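PDB 5TSE: LPS-assembly lipoprotein LptE from Acinetobacter baumannii, which probably works with LptD to assemble lipopolysaccharide at the surface of the outer membrane, binding lipopolysaccharide and supporting the proper assembly of LptD. Local coordinates for residues L11-L16 / D47-R52; L54-R59 / L72-T77; L94-S99 / I122-Q127. All blocks are in the same frame, centred on the assembly; numbering follows the deposited sequence.

Interaction 1 (L11-L16 / D47-R52)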
loop_
_atom_site.group_PDB
_atom_site.type_symbol
_atom_site.label_atom_id
_atom_site.label_comp_id
_atom_site.label_asym_id
_atom_site.label_seq_id
_atom_site.Cartn_x
_atom_site.Cartn_y
_atom_site.Cartn_z
ATOM N N LEU A 11 8.403 -18.262 -1.673
ATOM C CA LEU A 11 8.065 -16.995 -2.294
ATOM C C LEU A 11 7.487 -17.282 -3.670
ATOM O O LEU A 11 8.221 -17.506 -4.636
ATOM C CB LEU A 11 9.324 -16.131 -2.374
ATOM C CG LEU A 11 9.236 -14.678 -2.799
ATOM C CD1 LEU A 11 8.324 -13.907 -1.860
ATOM C CD2 LEU A 11 10.643 -14.093 -2.810
ATOM N N VAL A 12 6.157 -17.311 -3.728
ATOM C CA VAL A 12 5.407 -17.603 -4.973
ATOM C C VAL A 12 5.659 -16.638 -6.156
ATOM O O VAL A 12 5.533 -17.052 -7.318
ATOM C CB VAL A 12 3.876 -17.719 -4.712
ATOM C CG1 VAL A 12 3.540 -18.991 -3.940
ATOM C CG2 VAL A 12 3.351 -16.493 -3.975
ATOM N N TYR A 13 6.014 -15.378 -5.863
ATOM C CA TYR A 13 6.295 -14.362 -6.897
ATOM C C TYR A 13 7.727 -13.848 -6.730
ATOM O O TYR A 13 7.964 -12.826 -6.065
ATOM C CB TYR A 13 5.313 -13.197 -6.799
ATOM C CG TYR A 13 3.870 -13.612 -6.667
ATOM C CD1 TYR A 13 3.161 -14.129 -7.754
ATOM C CD2 TYR A 13 3.200 -13.465 -5.454
ATOM C CE1 TYR A 13 1.828 -14.508 -7.623
ATOM C CE2 TYR A 13 1.875 -13.836 -5.312
ATOM C CZ TYR A 13 1.188 -14.354 -6.392
ATOM O OH TYR A 13 -0.129 -14.716 -6.234
ATOM N N LYS A 14 8.675 -14.547 -7.355
ATOM C CA LYS A 14 10.092 -14.205 -7.230
ATOM C C LYS A 14 10.465 -12.882 -7.866
ATOM O O LYS A 14 11.164 -12.081 -7.265
ATOM C CB LYS A 14 11.001 -15.283 -7.854
ATOM C CG LYS A 14 10.963 -16.678 -7.237
ATOM C CD LYS A 14 9.749 -17.491 -7.659
ATOM C CE LYS A 14 9.907 -18.954 -7.269
ATOM N NZ LYS A 14 8.777 -19.778 -7.780
ATOM N N LYS A 15 10.022 -12.676 -9.099
ATOM C CA LYS A 15 10.361 -11.462 -9.842
ATOM C C LYS A 15 9.154 -10.572 -10.087
ATOM O O LYS A 15 8.112 -11.038 -10.546
ATOM C CB LYS A 15 11.002 -11.832 -11.174
ATOM C CG LYS A 15 12.288 -12.622 -11.064
ATOM C CD LYS A 15 12.836 -12.908 -12.452
ATOM C CE LYS A 15 14.112 -13.730 -12.404
ATOM N NZ LYS A 15 14.647 -13.988 -13.771
ATOM N N LEU A 16 9.320 -9.282 -9.798
ATOM C CA LEU A 16 8.257 -8.299 -9.970
ATOM C C LEU A 16 8.671 -6.972 -10.566
ATOM O O LEU A 16 9.840 -6.573 -10.548
ATOM C CB LEU A 16 7.564 -7.991 -8.634
ATOM C CG LEU A 16 6.573 -8.996 -8.064
ATOM C CD1 LEU A 16 5.935 -8.428 -6.805
ATOM C CD2 LEU A 16 5.496 -9.300 -9.089
ATOM N N ASP A 47 9.831 -13.179 -17.651
ATOM C CA ASP A 47 9.214 -14.159 -16.718
ATOM C C ASP A 47 8.746 -13.522 -15.389
ATOM O O ASP A 47 8.150 -14.201 -14.544
ATOM C CB ASP A 47 10.181 -15.308 -16.402
ATOM C CG ASP A 47 11.403 -14.851 -15.622
ATOM O OD1 ASP A 47 11.770 -13.655 -15.713
ATOM O OD2 ASP A 47 12.002 -15.691 -14.923
ATOM N N ALA A 48 9.043 -12.236 -15.201
ATOM C CA ALA A 48 8.654 -11.510 -13.978
ATOM C C ALA A 48 7.189 -11.137 -14.009
ATOM O O ALA A 48 6.632 -10.935 -15.069
ATOM C CB ALA A 48 9.493 -10.253 -13.822
ATOM N N TYR A 49 6.565 -11.055 -12.840
ATOM C CA TYR A 49 5.165 -10.663 -12.762
ATOM C C TYR A 49 5.052 -9.140 -12.590
ATOM O O TYR A 49 6.057 -8.422 -12.590
ATOM C CB TYR A 49 4.429 -11.462 -11.669
ATOM C CG TYR A 49 4.280 -12.928 -12.035
ATOM C CD1 TYR A 49 3.241 -13.351 -12.868
ATOM C CD2 TYR A 49 5.183 -13.890 -11.571
ATOM C CE1 TYR A 49 3.100 -14.684 -13.224
ATOM C CE2 TYR A 49 5.046 -15.228 -11.918
ATOM C CZ TYR A 49 4.002 -15.619 -12.745
ATOM O OH TYR A 49 3.855 -16.938 -13.103
ATOM N N VAL A 50 3.821 -8.654 -12.494
ATOM C CA VAL A 50 3.573 -7.249 -12.354
ATOM C C VAL A 50 2.600 -7.006 -11.224
ATOM O O VAL A 50 1.497 -7.538 -11.215
ATOM C CB VAL A 50 2.978 -6.651 -13.649
ATOM C CG1 VAL A 50 2.634 -5.175 -13.455
ATOM C CG2 VAL A 50 3.938 -6.844 -14.831
ATOM N N LEU A 51 3.033 -6.186 -10.277
ATOM C CA LEU A 51 2.230 -5.789 -9.148
ATOM C C LEU A 51 1.520 -4.518 -9.561
ATOM O O LEU A 51 2.115 -3.438 -9.516
ATOM C CB LEU A 51 3.134 -5.545 -7.940
ATOM C CG LEU A 51 2.512 -4.926 -6.691
ATOM C CD1 LEU A 51 1.195 -5.583 -6.333
ATOM C CD2 LEU A 51 3.508 -5.009 -5.542
ATOM N N ARG A 52 0.265 -4.657 -10.003
ATOM C CA ARG A 52 -0.533 -3.520 -10.439
ATOM C C ARG A 52 -1.381 -2.979 -9.306
ATOM O O ARG A 52 -2.176 -3.715 -8.714
ATOM C CB ARG A 52 -1.442 -3.881 -11.630
ATOM C CG ARG A 52 -2.188 -2.673 -12.201
ATOM C CD ARG A 52 -2.639 -2.855 -13.650
ATOM N NE ARG A 52 -3.948 -3.478 -13.884
ATOM C CZ ARG A 52 -5.046 -2.844 -14.329
ATOM N NH1 ARG A 52 -6.172 -3.532 -14.511
ATOM N NH2 ARG A 52 -5.044 -1.540 -14.618
#

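Interaction 2 (L54-R59 / L72-T77). With FMT (formic acid), chain D.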
loop_
_atom_site.group_PDB
_atom_site.type_symbol
_atom_site.label_atom_id
_atom_site.label_comp_id
_atom_site.label_asym_id
_atom_site.label_seq_id
_atom_site.Cartn_x
_atom_site.Cartn_y
_atom_site.Cartn_z
ATOM N N LEU A 54 -4.233 -0.795 -8.797
ATOM C CA LEU A 54 -5.314 -0.213 -9.605
ATOM C C LEU A 54 -5.872 1.062 -8.999
ATOM O O LEU A 54 -6.275 1.980 -9.726
ATOM C CB LEU A 54 -6.466 -1.202 -9.814
ATOM C CG LEU A 54 -6.164 -2.466 -10.623
ATOM C CD1 LEU A 54 -5.272 -3.408 -9.828
ATOM C CD2 LEU A 54 -7.462 -3.161 -11.031
ATOM N N GLU A 55 -5.914 1.101 -7.672
ATOM C CA GLU A 55 -6.430 2.257 -6.953
ATOM C C GLU A 55 -5.552 2.602 -5.770
ATOM O O GLU A 55 -5.163 1.741 -5.006
ATOM C CB GLU A 55 -7.853 1.986 -6.464
ATOM C CG GLU A 55 -8.900 1.887 -7.563
ATOM C CD GLU A 55 -9.150 3.211 -8.274
ATOM O OE1 GLU A 55 -9.695 3.183 -9.400
ATOM O OE2 GLU A 55 -8.799 4.279 -7.719
ATOM N N TYR A 56 -5.242 3.880 -5.661
ATOM C CA TYR A 56 -4.460 4.435 -4.577
ATOM C C TYR A 56 -5.341 5.591 -4.162
ATOM O O TYR A 56 -5.496 6.552 -4.914
ATOM C CB TYR A 56 -3.113 4.909 -5.102
ATOM C CG TYR A 56 -2.230 5.625 -4.108
ATOM C CD1 TYR A 56 -2.309 6.998 -3.945
ATOM C CD2 TYR A 56 -1.290 4.933 -3.362
ATOM C CE1 TYR A 56 -1.481 7.659 -3.057
ATOM C CE2 TYR A 56 -0.464 5.584 -2.463
ATOM C CZ TYR A 56 -0.566 6.942 -2.319
ATOM O OH TYR A 56 0.248 7.577 -1.440
ATOM N N THR A 57 -5.938 5.498 -2.981
ATOM C CA THR A 57 -6.858 6.532 -2.532
ATOM C C THR A 57 -6.546 7.028 -1.112
ATOM O O THR A 57 -6.778 6.300 -0.145
ATOM C CB THR A 57 -8.304 5.983 -2.580
ATOM O OG1 THR A 57 -8.547 5.386 -3.866
ATOM C CG2 THR A 57 -9.327 7.093 -2.325
ATOM N N PRO A 58 -5.969 8.241 -0.988
ATOM C CA PRO A 58 -5.719 8.803 0.332
ATOM C C PRO A 58 -7.002 9.460 0.783
ATOM O O PRO A 58 -7.835 9.783 -0.052
ATOM C CB PRO A 58 -4.639 9.853 0.092
ATOM C CG PRO A 58 -4.813 10.253 -1.328
ATOM C CD PRO A 58 -5.452 9.107 -2.062
ATOM N N ARG A 59 -7.158 9.683 2.079
ATOM C CA ARG A 59 -8.385 10.283 2.563
ATOM C C ARG A 59 -8.121 10.948 3.910
ATOM O O ARG A 59 -7.310 10.478 4.706
ATOM C CB ARG A 59 -9.433 9.165 2.615
ATOM C CG ARG A 59 -10.883 9.500 2.908
ATOM C CD ARG A 59 -11.708 8.315 2.410
ATOM N NE ARG A 59 -13.099 8.288 2.866
ATOM C CZ ARG A 59 -13.577 7.532 3.860
ATOM N NH1 ARG A 59 -14.867 7.604 4.167
ATOM N NH2 ARG A 59 -12.794 6.697 4.549
ATOM N N LEU A 72 -6.443 10.026 9.048
ATOM C CA LEU A 72 -5.677 9.981 7.814
ATOM C C LEU A 72 -5.651 8.542 7.320
ATOM O O LEU A 72 -5.066 7.674 7.959
ATOM C CB LEU A 72 -4.273 10.508 8.079
ATOM C CG LEU A 72 -4.257 11.924 8.707
ATOM C CD1 LEU A 72 -2.880 12.288 9.218
ATOM C CD2 LEU A 72 -4.749 12.986 7.737
ATOM N N ARG A 73 -6.310 8.286 6.199
ATOM C CA ARG A 73 -6.365 6.943 5.664
ATOM C C ARG A 73 -5.744 6.839 4.294
ATOM O O ARG A 73 -5.743 7.800 3.537
ATOM C CB ARG A 73 -7.827 6.497 5.545
ATOM C CG ARG A 73 -8.030 5.096 4.963
ATOM C CD ARG A 73 -9.493 4.642 4.947
ATOM N NE ARG A 73 -10.103 4.802 6.257
ATOM C CZ ARG A 73 -9.865 4.028 7.316
ATOM N NH1 ARG A 73 -8.996 3.013 7.264
ATOM N NH2 ARG A 73 -10.489 4.290 8.458
ATOM N N LEU A 74 -5.239 5.644 3.993
ATOM C CA LEU A 74 -4.735 5.317 2.670
ATOM C C LEU A 74 -5.302 3.947 2.334
ATOM O O LEU A 74 -5.191 3.008 3.108
ATOM C CB LEU A 74 -3.208 5.331 2.595
ATOM C CG LEU A 74 -2.602 5.081 1.203
ATOM C CD1 LEU A 74 -3.292 5.886 0.109
ATOM C CD2 LEU A 74 -1.107 5.382 1.220
ATOM N N THR A 75 -5.939 3.853 1.178
ATOM C CA THR A 75 -6.556 2.615 0.739
ATOM C C THR A 75 -5.974 2.217 -0.608
ATOM O O THR A 75 -5.828 3.058 -1.487
ATOM C CB THR A 75 -8.068 2.830 0.628
ATOM O OG1 THR A 75 -8.562 3.243 1.916
ATOM C CG2 THR A 75 -8.776 1.572 0.154
ATOM N N VAL A 76 -5.626 0.946 -0.767
ATOM C CA VAL A 76 -5.053 0.467 -2.041
ATOM C C VAL A 76 -5.644 -0.869 -2.498
ATOM O O VAL A 76 -5.768 -1.804 -1.711
ATOM C CB VAL A 76 -3.503 0.331 -1.971
ATOM C CG1 VAL A 76 -2.953 -0.394 -3.193
ATOM C CG2 VAL A 76 -2.847 1.687 -1.857
ATOM N N THR A 77 -6.011 -0.930 -3.777
ATOM C CA THR A 77 -6.513 -2.150 -4.404
ATOM C C THR A 77 -5.428 -2.566 -5.387
ATOM O O THR A 77 -4.935 -1.754 -6.168
ATOM C CB THR A 77 -7.865 -1.938 -5.108
ATOM O OG1 THR A 77 -8.851 -1.532 -4.139
ATOM C CG2 THR A 77 -8.341 -3.227 -5.792
HETATM C C FMT D . -9.732 2.158 -3.596
HETATM O O1 FMT D . -9.550 0.968 -3.784
HETATM O O2 FMT D . -8.693 2.916 -3.263
HETATM O O HOH W 1 -8.995 5.833 1.608
#

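Interaction 3 (L94-S99 / I122-Q127)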
loop_
_atom_site.group_PDB
_atom_site.type_symbol
_atom_site.label_atom_id
_atom_site.label_comp_id
_atom_site.label_asym_id
_atom_site.label_seq_id
_atom_site.Cartn_x
_atom_site.Cartn_y
_atom_site.Cartn_z
ATOM N N LEU A 94 -6.602 -3.065 0.595
ATOM C CA LEU A 94 -6.061 -2.906 1.953
ATOM C C LEU A 94 -6.120 -1.451 2.378
ATOM O O LEU A 94 -6.230 -0.566 1.551
ATOM C CB LEU A 94 -4.616 -3.375 2.034
ATOM C CG LEU A 94 -4.326 -4.769 1.496
ATOM C CD1 LEU A 94 -2.873 -5.128 1.783
ATOM C CD2 LEU A 94 -5.268 -5.794 2.105
ATOM N N THR A 95 -6.015 -1.210 3.678
ATOM C CA THR A 95 -6.098 0.133 4.181
ATOM C C THR A 95 -5.300 0.302 5.459
ATOM O O THR A 95 -5.156 -0.631 6.242
ATOM C CB THR A 95 -7.572 0.521 4.438
ATOM O OG1 THR A 95 -7.671 1.920 4.700
ATOM C CG2 THR A 95 -8.171 -0.257 5.616
ATOM N N ALA A 96 -4.758 1.493 5.648
ATOM C CA ALA A 96 -4.009 1.809 6.863
ATOM C C ALA A 96 -4.521 3.147 7.320
ATOM O O ALA A 96 -4.950 3.954 6.499
ATOM C CB ALA A 96 -2.519 1.869 6.589
ATOM N N ALA A 97 -4.471 3.397 8.624
ATOM C CA ALA A 97 -4.979 4.637 9.151
ATOM C C ALA A 97 -4.451 4.991 10.523
ATOM O O ALA A 97 -4.172 4.121 11.331
ATOM C CB ALA A 97 -6.496 4.545 9.221
ATOM N N ARG A 98 -4.339 6.290 10.770
ATOM C CA ARG A 98 -3.960 6.819 12.067
ATOM C C ARG A 98 -4.806 8.063 12.272
ATOM O O ARG A 98 -5.144 8.750 11.300
ATOM C CB ARG A 98 -2.481 7.205 12.115
ATOM C CG ARG A 98 -1.493 6.069 11.982
ATOM C CD ARG A 98 -1.615 5.061 13.110
ATOM N NE ARG A 98 -0.519 4.091 13.054
ATOM C CZ ARG A 98 -0.469 3.021 12.262
ATOM N NH1 ARG A 98 -1.443 2.748 11.393
ATOM N NH2 ARG A 98 0.592 2.219 12.317
ATOM N N SER A 99 -5.177 8.343 13.517
ATOM C CA SER A 99 -5.953 9.547 13.827
ATOM C C SER A 99 -5.531 10.172 15.134
ATOM O O SER A 99 -5.047 9.490 16.021
ATOM C CB SER A 99 -7.449 9.238 13.896
ATOM O OG SER A 99 -7.731 8.279 14.888
ATOM N N ILE A 122 1.569 5.311 5.076
ATOM C CA ILE A 122 2.146 4.810 3.820
ATOM C C ILE A 122 3.051 3.619 4.111
ATOM O O ILE A 122 2.912 2.563 3.503
ATOM C CB ILE A 122 2.944 5.910 3.088
ATOM C CG1 ILE A 122 1.977 6.967 2.574
ATOM C CG2 ILE A 122 3.744 5.318 1.925
ATOM C CD1 ILE A 122 2.633 8.185 1.953
ATOM N N ASP A 123 3.948 3.795 5.069
ATOM C CA ASP A 123 4.879 2.743 5.480
ATOM C C ASP A 123 4.116 1.477 5.895
ATOM O O ASP A 123 4.391 0.394 5.399
ATOM C CB ASP A 123 5.728 3.234 6.643
ATOM C CG ASP A 123 6.851 2.305 6.958
ATOM O OD1 ASP A 123 7.730 2.147 6.079
ATOM O OD2 ASP A 123 6.880 1.759 8.080
ATOM N N ASP A 124 3.143 1.644 6.793
ATOM C CA ASP A 124 2.286 0.556 7.288
ATOM C C ASP A 124 1.685 -0.179 6.099
ATOM O O ASP A 124 1.812 -1.401 5.983
ATOM C CB ASP A 124 1.188 1.166 8.209
ATOM C CG ASP A 124 0.151 0.127 8.752
ATOM O OD1 ASP A 124 -0.071 -0.930 8.134
ATOM O OD2 ASP A 124 -0.480 0.406 9.800
ATOM N N LEU A 125 1.077 0.570 5.187
ATOM C CA LEU A 125 0.455 -0.035 4.018
ATOM C C LEU A 125 1.472 -0.745 3.114
ATOM O O LEU A 125 1.184 -1.816 2.616
ATOM C CB LEU A 125 -0.364 0.991 3.231
ATOM C CG LEU A 125 -1.186 0.427 2.067
ATOM C CD1 LEU A 125 -2.057 -0.741 2.530
ATOM C CD2 LEU A 125 -2.044 1.504 1.441
ATOM N N ALA A 126 2.660 -0.171 2.928
ATOM C CA ALA A 126 3.696 -0.824 2.107
ATOM C C ALA A 126 4.022 -2.220 2.664
ATOM O O ALA A 126 4.180 -3.195 1.903
ATOM C CB ALA A 126 4.962 0.035 2.042
ATOM N N GLN A 127 4.094 -2.311 3.996
ATOM C CA GLN A 127 4.386 -3.571 4.684
ATOM C C GLN A 127 3.236 -4.576 4.521
ATOM O O GLN A 127 3.498 -5.752 4.300
ATOM C CB GLN A 127 4.730 -3.323 6.172
ATOM C CG GLN A 127 5.947 -2.420 6.357
ATOM C CD GLN A 127 6.402 -2.271 7.807
ATOM O OE1 GLN A 127 6.459 -3.239 8.557
ATOM N NE2 GLN A 127 6.772 -1.052 8.189
#

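Interaction 1 (L11-L16 / D47-R52)
In Lys15, CG stands anti to the carbonyl carbon (chi1 -61°), and the chain extended beyond it carries NZ to Asp47, where CG sits between the backbone N and the carbonyl carbon (chi1 66°). The two side chains meet obliquely in a loose salt bridge: Lys15 NZ lies 3.4 Å from Asp47 OD2 and 3.5 Å from OD1, so both hydrogen bonds are weak, and Asp45 adds a long ion pair to the same NZ. Nearer the backbone the packing is tight for two carbons, Lys15 CB lying 3.4 Å from Ala48 CB. The firm polar link is Tyr49 N to Lys15 O at 2.8 Å. The buried Leu16 packs with CD2 3.5 Å from Tyr49 CB and CD1 4.2 Å from Leu51 CB. Tyr13 and Tyr49 touch only by ring carbons, Tyr49 CD2 lying near the plane of the Tyr13 ring at its edge. Ile133 of helix 110-134 packs on both Tyr13 and Leu51. The contact thus lies at the N-terminal part of the parallel neighbours 15-19 and 49-64, with helix 25-37 and the short strand 41-42 in the connection between them, in the mixed alpha/beta fold of LptE.

Interaction 2 (L54-R59 / L72-T77)
Tyr56 and Leu74 make the main apolar contact between these strands. From Tyr56 CB, CG is set anti to the backbone N (chi1 175°), which starts the ring along the face of the sheet that also carries Leu74 and Val76. Its CD2 lies 3.9 Å from Val76 CG2. Further out, Leu74 CD1 sits over the ring centre in a CH-pi contact, 3.9 Å from the centroid and 13° off the ring normal. Leu74 CD2 serves the outer part, 3.7 Å from both Tyr56 CE2 and the terminal OH. Leu125 of helix 110-134 packs on Leu74 and Val76, while Pro21 and Thr24 touch the tyrosine.

The backbones belong to an antiparallel beta hairpin, strands 49-64 and 68-81, whose short segments run 168° apart. Thr57 pairs with Thr75, and Arg59 with Arg73, through reciprocal N-H to O bonds. At the other end Leu54 and Glu55 both face Thr77 in a classic beta bulge: Leu54 N gives Thr77 O a bond of 2.9 Å, whereas that from Glu55 N is weak.

The opposite face is polar. A formic acid, probably from the crystallisation liquor, spans the strands, accepting from Thr57 OG1 through O2 and from Thr77 OG1 through O1. A water joins Thr57 O to Thr75 OG1. Arg59 and Arg73 lie side by side, pointing the same way, with Arg59 NH2 3.7 Å from Arg73 NE despite their like charge; Arg73 NH1 is hydrogen-bonded to Thr95 OG1.

Interaction 3 (L94-S99 / I122-Q127)
Arg98 grips Asp124 end-on, NH1 and NH2 both donating to the same oxygen, OD2, at 3.0 and 3.3 Å. This salt bridge ties an edge strand of the sheet within the chain, 92-101, to helix 110-134, which packs across one face of it; the two short segments run nearly antiparallel, 153° between their directions, with axes 7.5 Å apart at their closest. The carboxylate oxygen lies in the guanidinium plane at its edge and is met on its anti side. Both nitrogens go to this one oxygen, and the flat groups are turned 73° against each other, unlike the coplanar pairing in which each oxygen takes one nitrogen. NH1 has a second acceptor, Ala97 O at 3.1 Å, a bond within the strand that helps fix the rotation of the guanidinium. The other carboxylate oxygen, Asp124 OD1, accepts from Gln128 NE2, one turn further along the helix; the same amide nitrogen also donates to Thr95 O, a further polar tie between helix and strand.

Next to the salt bridge along the strand the contact becomes apolar. Ala96 CB points at the helix and rests against the consecutive residues Asp124 and Leu125, 3.9 Å from Asp124 CG and 4.1 Å from Leu125 CB. Leu125 is buried. Its CG stands anti to the backbone N (chi1 -174°), and from there one methyl extends to the start of the strand segment, Leu125 CD1 coming to 3.7 Å from Leu94 CB.

All three interactions belong to one mixed sheet and its helical cover. Interactions 1 and 2 draw on successive parts of strand 49-64, paired first with parallel strand 15-19 and then with antiparallel strand 68-81. Interaction 1 is peripheral, its centre about 16 Å from the chain centre, against about 8 and 7 Å for interactions 2 and 3. Interaction 2 has a largely exposed polar face and a more buried apolar one; interaction 3, the only one with a helix, has no exposed touching residue. Probable backbone hydrogen bonds, Leu94 N to Val76 O and Leu72 N to Arg98 O, join these two. Backbone pairing dominates interaction 2, one firm backbone bond interaction 1, and side chains interaction 3, whose salt bridge is the tighter.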